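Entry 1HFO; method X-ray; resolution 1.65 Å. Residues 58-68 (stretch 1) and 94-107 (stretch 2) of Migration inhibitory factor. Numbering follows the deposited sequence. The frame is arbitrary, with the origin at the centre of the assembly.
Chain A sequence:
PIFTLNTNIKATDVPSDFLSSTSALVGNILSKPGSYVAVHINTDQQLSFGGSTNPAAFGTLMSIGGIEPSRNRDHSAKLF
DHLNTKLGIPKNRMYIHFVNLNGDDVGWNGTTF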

# COMPACT_ATOMS: atom_id res chain seq x y z
N PHE A 58 -9.13 5.47 0.32
CA PHE A 58 -8.11 5.76 1.31
C PHE A 58 -6.85 5.68 0.48
O PHE A 58 -6.78 4.90 -0.49
N GLY A 59 -5.87 6.50 0.84
CA GLY A 59 -4.64 6.48 0.07
C GLY A 59 -3.50 7.09 0.84
O GLY A 59 -3.62 7.42 2.01
N THR A 60 -2.39 7.27 0.15
CA THR A 60 -1.20 7.80 0.78
C THR A 60 -0.55 8.81 -0.14
O THR A 60 -0.58 8.63 -1.34
N LEU A 61 0.01 9.87 0.43
CA LEU A 61 0.78 10.83 -0.35
C LEU A 61 2.16 10.82 0.31
O LEU A 61 2.30 11.24 1.46
N MET A 62 3.18 10.33 -0.40
CA MET A 62 4.51 10.30 0.19
C MET A 62 5.46 11.16 -0.64
O MET A 62 5.32 11.25 -1.86
N SER A 63 6.42 11.79 0.03
CA SER A 63 7.38 12.65 -0.65
C SER A 63 8.59 12.94 0.21
O SER A 63 8.49 12.97 1.44
N ILE A 64 9.73 13.18 -0.42
CA ILE A 64 10.92 13.52 0.34
C ILE A 64 10.82 15.03 0.55
O ILE A 64 11.14 15.81 -0.33
N GLY A 65 10.34 15.42 1.73
CA GLY A 65 10.18 16.83 2.01
C GLY A 65 8.83 17.37 1.55
O GLY A 65 8.11 16.75 0.77
N GLY A 66 8.48 18.55 2.05
CA GLY A 66 7.22 19.15 1.68
C GLY A 66 6.06 18.65 2.51
O GLY A 66 4.97 19.23 2.48
N ILE A 67 6.28 17.57 3.24
CA ILE A 67 5.24 16.99 4.09
C ILE A 67 5.68 17.05 5.54
O ILE A 67 6.78 16.61 5.90
N GLU A 68 4.81 17.61 6.38
CA GLU A 68 5.08 17.73 7.80
C GLU A 68 3.82 18.26 8.46
O GLU A 68 2.97 18.85 7.79
N MET A 94 -13.11 9.44 3.00
CA MET A 94 -11.76 9.29 2.46
C MET A 94 -10.69 9.58 3.50
O MET A 94 -10.81 10.50 4.31
N TYR A 95 -9.62 8.77 3.47
CA TYR A 95 -8.50 8.98 4.37
C TYR A 95 -7.26 9.11 3.51
O TYR A 95 -7.13 8.41 2.51
N ILE A 96 -6.37 10.00 3.91
CA ILE A 96 -5.10 10.15 3.21
C ILE A 96 -3.98 10.15 4.25
O ILE A 96 -3.97 10.96 5.18
N HIS A 97 -3.02 9.23 4.09
CA HIS A 97 -1.90 9.17 5.00
C HIS A 97 -0.75 9.95 4.38
O HIS A 97 -0.30 9.63 3.28
N PHE A 98 -0.29 10.97 5.10
CA PHE A 98 0.81 11.80 4.64
C PHE A 98 2.13 11.27 5.20
O PHE A 98 2.30 11.10 6.42
N VAL A 99 3.06 10.97 4.30
CA VAL A 99 4.35 10.42 4.69
C VAL A 99 5.54 11.22 4.20
O VAL A 99 5.71 11.43 3.00
N ASN A 100 6.37 11.65 5.14
CA ASN A 100 7.58 12.41 4.83
C ASN A 100 8.70 11.37 4.75
O ASN A 100 9.08 10.78 5.77
N LEU A 101 9.21 11.13 3.55
CA LEU A 101 10.26 10.13 3.32
C LEU A 101 11.68 10.68 3.47
O LEU A 101 11.92 11.86 3.26
N ASN A 102 12.61 9.81 3.85
CA ASN A 102 14.01 10.21 3.92
C ASN A 102 14.60 9.78 2.59
O ASN A 102 14.28 8.71 2.09
N GLY A 103 15.44 10.63 2.02
CA GLY A 103 16.03 10.32 0.74
C GLY A 103 16.68 8.95 0.68
O GLY A 103 16.59 8.27 -0.34
N ASP A 104 17.32 8.55 1.78
CA ASP A 104 17.98 7.25 1.82
C ASP A 104 17.04 6.06 1.75
O ASP A 104 17.49 4.94 1.52
N ASP A 105 15.74 6.28 1.93
CA ASP A 105 14.78 5.18 1.88
C ASP A 105 14.03 5.11 0.55
O ASP A 105 13.06 4.37 0.40
N VAL A 106 14.48 5.88 -0.43
CA VAL A 106 13.79 5.91 -1.71
C VAL A 106 14.69 5.60 -2.89
O VAL A 106 15.65 6.32 -3.16
N GLY A 107 14.38 4.49 -3.56
CA GLY A 107 15.12 4.11 -4.75
C GLY A 107 14.47 4.70 -5.99
O GLY A 107 13.26 4.73 -6.15

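The strands that pair Phe-58 with Tyr-95 through Met-62 with Val-99 lie side by side in parallel register, so paired residues face the same side of the sheet, and most of the paired side chains meet there. On the face carrying Phe-58, Thr-60 and Met-62, the first pair meets only near the backbone: Phe-58 CB lies 4.1 Å from Tyr-95 CB, while the two rings (chi1 p and m) lead away from the opposing strand. Next along, Thr-60 (m) and His-97 (t) are joined through a water, 2.8 Å from Thr-60 OG1 and 2.9 Å from His-97 ND1. The threonine methyl meets the next side chain of the second strand on this face, Thr-60 CG2 lying 3.8 Å from Val-99 CG2. Met-62 (p) sets its CB 3.9 Å from Val-99 CB and 3.5 Å from Leu-101 CD1, and its thioether end then leads away.

On the other face, Gly-59 leaves a hollow that Ile-96 fills. With both chi angles m, the end of Ile-96 comes nearer to the first strand; an ideal CB on Gly-59 would stand just 3.6 Å from Ile-96 CD1. Leu-61 (t, p) follows, with its CD2 at the edge of the Phe-98 ring, 4.0 Å from Phe-98 CD1. Beyond the ring, Ile-67 (m, t) points toward the second stretch, placing its CG2 3.9 Å from Phe-98 CB and its CD1 3.4 Å from Val-99 O.

Ile-64 (m, t) forms the bump at the far end. Its CG1 lies 3.9 Å from Leu-101 CB, and its CD1 reaches a hollow bordered by Gly-103 CA and Val-106 CB, each 3.9 Å away. Nearby, Asn-100 (t) secures the turn: Gly-65 N donates to Asn-100 OD1 at 3.2 Å, while Asn-100 ND2 donates to a second water at 2.8 Å, which in turn makes a weak 3.3 Å bond to Ile-67 O.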

# COMPACT_ATOMS: atom_id res chain seq x y z
CB PHE A 58 -8.11 4.73 2.45
CG PHE A 58 -7.59 3.37 2.06
CD1 PHE A 58 -6.24 3.07 2.18
CD2 PHE A 58 -8.45 2.39 1.60
CE1 PHE A 58 -5.75 1.80 1.86
CE2 PHE A 58 -7.98 1.11 1.28
CZ PHE A 58 -6.63 0.82 1.41
CB THR A 60 -0.19 6.65 1.02
OG1 THR A 60 -0.80 5.65 1.86
CG2 THR A 60 1.09 7.15 1.68
CB LEU A 61 0.18 12.25 -0.26
CG LEU A 61 1.10 13.27 -0.93
CD1 LEU A 61 1.05 13.01 -2.43
CD2 LEU A 61 0.70 14.70 -0.62
CB MET A 62 5.04 8.87 0.29
CG MET A 62 5.04 8.10 -0.99
SD MET A 62 5.59 6.38 -0.67
CE MET A 62 4.08 5.47 -0.92
CB SER A 63 6.69 13.96 -1.04
OG SER A 63 7.58 14.84 -1.69
CB ILE A 64 12.22 13.17 -0.44
CG1 ILE A 64 12.25 11.65 -0.70
CG2 ILE A 64 13.41 13.67 0.32
CD1 ILE A 64 13.22 11.21 -1.81
CB ILE A 67 4.94 15.52 3.70
CG1 ILE A 67 4.18 15.49 2.37
CG2 ILE A 67 4.12 14.83 4.79
CD1 ILE A 67 3.82 14.09 1.89
CB GLU A 68 6.24 18.69 8.06
CG GLU A 68 5.98 20.13 7.64
CD GLU A 68 7.09 21.07 8.05
OE1 GLU A 68 7.40 21.12 9.27
OE2 GLU A 68 7.65 21.78 7.18
CB MET A 94 -11.53 10.24 1.27
CG MET A 94 -12.33 9.90 0.05
SD MET A 94 -11.81 10.94 -1.34
CE MET A 94 -12.47 12.50 -0.85
CB TYR A 95 -8.26 7.77 5.27
CG TYR A 95 -9.14 7.68 6.48
CD1 TYR A 95 -9.25 8.74 7.38
CD2 TYR A 95 -9.81 6.49 6.77
CE1 TYR A 95 -10.02 8.61 8.55
CE2 TYR A 95 -10.57 6.35 7.93
CZ TYR A 95 -10.67 7.41 8.81
OH TYR A 95 -11.44 7.26 9.95
CB ILE A 96 -5.01 11.46 2.39
CG1 ILE A 96 -6.06 11.44 1.28
CG2 ILE A 96 -3.58 11.60 1.80
CD1 ILE A 96 -6.06 10.20 0.39
CB HIS A 97 -1.43 7.74 5.23
CG HIS A 97 -0.37 7.62 6.28
ND1 HIS A 97 0.49 6.55 6.37
CD2 HIS A 97 -0.02 8.47 7.28
CE1 HIS A 97 1.33 6.74 7.37
NE2 HIS A 97 1.04 7.90 7.94
CB PHE A 98 0.58 13.26 5.08
CG PHE A 98 -0.66 13.88 4.47
CD1 PHE A 98 -0.68 14.24 3.13
CD2 PHE A 98 -1.80 14.08 5.25
CE1 PHE A 98 -1.83 14.79 2.55
CE2 PHE A 98 -2.96 14.64 4.68
CZ PHE A 98 -2.97 15.00 3.33
CB VAL A 99 4.50 8.98 4.14
CG1 VAL A 99 5.81 8.39 4.63
CG2 VAL A 99 3.30 8.12 4.57
CB ASN A 100 7.84 13.43 5.94
CG ASN A 100 9.16 14.17 5.77
OD1 ASN A 100 9.71 14.28 4.67
ND2 ASN A 100 9.66 14.72 6.88
CB LEU A 101 10.13 9.57 1.90
CG LEU A 101 8.73 9.05 1.54
CD1 LEU A 101 8.53 9.00 0.03
CD2 LEU A 101 8.55 7.67 2.15
CB ASN A 102 14.75 9.51 5.06
CG ASN A 102 14.27 9.98 6.42
OD1 ASN A 102 14.00 11.16 6.61
ND2 ASN A 102 14.18 9.06 7.37
CB ASP A 104 18.85 7.09 3.08
CG ASP A 104 20.04 8.03 3.10
OD1 ASP A 104 20.57 8.36 2.01
OD2 ASP A 104 20.46 8.43 4.20
CB ASP A 105 13.78 5.29 3.04
CG ASP A 105 14.48 5.36 4.39
OD1 ASP A 105 15.60 4.82 4.52
OD2 ASP A 105 13.90 5.96 5.32
CB VAL A 106 13.13 7.28 -1.97
CG1 VAL A 106 12.53 7.31 -3.37
CG2 VAL A 106 12.05 7.55 -0.90
O HOH W 1 0.54 4.68 4.15
O HOH W 2 7.73 15.38 8.83